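Local coordinates for tryptophanyl-tRNA synthetase (Mycoplasma pneumoniae, PDB 2YY5) that catalyses the ATP-dependent attachment of tryptophan to its cognate tRNA, working as a homodimeric class I aminoacyl-tRNA synthetase, at the interface of chains A and B. Numbering follows the deposited sequence. Chains: chain A/B, Tryptophanyl-tRNA synthetase.

The interface of chains A and B. Residues chain A 87-88, 90-91; chain B 87-88, 90-91.
A:Ser90 and B:Ser90 face each other across the dimer axis, their side-chain hydroxyls joined by a hydrogen bond of 2.7 Å between A:Ser90 OG and B:Ser90 OG. They illustrate how a two-fold axis can bring a polar group against its own copy. Each OG sits between its backbone N and carbonyl carbon (chi1 64° in A:Ser90), a rotamer that also turns it back toward the preceding helical turn. There A:Ser90 OG lies 2.8 Å from A:Leu87 O, in the carbonyl plane and on a lone pair, and B:Ser90 repeats the arrangement. Two hydroxyl hydrogens serve three close oxygen pairs, so one pair must lack a hydrogen at any moment; the hydrogens probably alternate between carbonyl and partner hydroxyl, and the structure alone does not show which. A:Ser90 OG also lies 3.1 Å from B:Met91 N, but that N-H is directed at B:Leu87 O of its own helix, making this a contact and not a clear hydrogen bond.

Apolar groups surround this polar centre. The leucines meet near their stems, A:Leu87 CB lying 3.5 Å from B:Leu87 CB, and the two side chains pass at a slant. Each methionine leaves its helix with CG anti to the backbone N (chi1 -175° in A:Met91), then bends at chi2 and chi3, and its terminal methyl lies against the opposing serine, with A:Met91 CE 3.4 Å from B:Ser90 CB. It also runs roughly perpendicular to the partner's leucine, where A:Met91 CE approaches B:Leu87 CD1 at 4.0 Å.

The other leucine branch touches a glutamate carboxylate by van der Waals contact: A:Leu87 CD2 is 3.9 Å from B:Glu88 OE1.

Together the starts of helix 87-99 of chain A and helix 87-98 of chain B form a symmetric helix-to-helix contact, pairing a shared serine hydrogen bond with leucine and methionine packing. It helps hold the two subunits together in the homodimer.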
loop_
_atom_site.group_PDB
_atom_site.type_symbol
_atom_site.label_atom_id
_atom_site.label_comp_id
_atom_site.label_asym_id
_atom_site.label_seq_id
_atom_site.Cartn_x
_atom_site.Cartn_y
_atom_site.Cartn_z
ATOM N N LEU A 87 6.558 -1.709 9.807
ATOM C CA LEU A 87 6.511 -1.716 8.359
ATOM C C LEU A 87 5.626 -2.868 7.893
ATOM O O LEU A 87 5.080 -2.836 6.786
ATOM C CB LEU A 87 7.933 -1.854 7.796
ATOM C CG LEU A 87 8.675 -0.561 7.432
ATOM C CD1 LEU A 87 8.297 0.561 8.356
ATOM C CD2 LEU A 87 10.159 -0.827 7.462
ATOM N N GLU A 88 5.476 -3.879 8.748
ATOM C CA GLU A 88 4.645 -5.032 8.426
ATOM C C GLU A 88 3.231 -4.603 8.046
ATOM O O GLU A 88 2.607 -5.223 7.185
ATOM C CB GLU A 88 4.574 -6.010 9.602
ATOM C CG GLU A 88 5.848 -6.811 9.861
ATOM C CD GLU A 88 6.938 -5.996 10.534
ATOM O OE1 GLU A 88 8.087 -6.492 10.613
ATOM O OE2 GLU A 88 6.651 -4.865 10.991
ATOM N N SER A 90 2.159 -1.808 6.437
ATOM C CA SER A 90 2.114 -1.328 5.064
ATOM C C SER A 90 2.241 -2.484 4.083
ATOM O O SER A 90 1.649 -2.446 3.005
ATOM C CB SER A 90 3.232 -0.309 4.793
ATOM O OG SER A 90 4.522 -0.886 4.918
ATOM N N MET A 91 3.000 -3.517 4.450
ATOM C CA MET A 91 3.167 -4.647 3.540
ATOM C C MET A 91 1.968 -5.570 3.541
ATOM O O MET A 91 1.501 -5.972 2.474
ATOM C CB MET A 91 4.440 -5.438 3.860
ATOM C CG MET A 91 4.751 -6.576 2.863
ATOM S SD MET A 91 4.912 -6.112 1.099
ATOM C CE MET A 91 6.558 -5.246 1.098
ATOM N N LEU B 87 10.514 -4.269 3.296
ATOM C CA LEU B 87 9.242 -3.703 3.720
ATOM C C LEU B 87 9.227 -2.187 3.485
ATOM O O LEU B 87 8.152 -1.575 3.418
ATOM C CB LEU B 87 9.008 -3.999 5.206
ATOM C CG LEU B 87 8.336 -5.327 5.577
ATOM C CD1 LEU B 87 8.491 -6.343 4.467
ATOM C CD2 LEU B 87 8.929 -5.827 6.866
ATOM N N GLU B 88 10.412 -1.579 3.369
ATOM C CA GLU B 88 10.504 -0.136 3.144
ATOM C C GLU B 88 9.792 0.273 1.866
ATOM O O GLU B 88 9.334 1.400 1.739
ATOM C CB GLU B 88 11.963 0.334 3.058
ATOM C CG GLU B 88 12.710 0.434 4.386
ATOM C CD GLU B 88 13.130 -0.922 4.898
ATOM O OE1 GLU B 88 13.747 -1.000 5.980
ATOM O OE2 GLU B 88 12.842 -1.918 4.206
ATOM N N SER B 90 6.912 -1.130 0.531
ATOM C CA SER B 90 5.480 -1.052 0.766
ATOM C C SER B 90 5.154 0.208 1.566
ATOM O O SER B 90 4.156 0.884 1.304
ATOM C CB SER B 90 4.990 -2.288 1.532
ATOM O OG SER B 90 5.478 -2.307 2.864
ATOM N N MET B 91 6.006 0.531 2.532
ATOM C CA MET B 91 5.765 1.699 3.364
ATOM C C MET B 91 5.901 2.999 2.603
ATOM O O MET B 91 5.045 3.870 2.706
ATOM C CB MET B 91 6.696 1.700 4.574
ATOM C CG MET B 91 6.447 2.850 5.544
ATOM S SD MET B 91 4.697 3.121 5.923
ATOM C CE MET B 91 4.472 2.091 7.338
#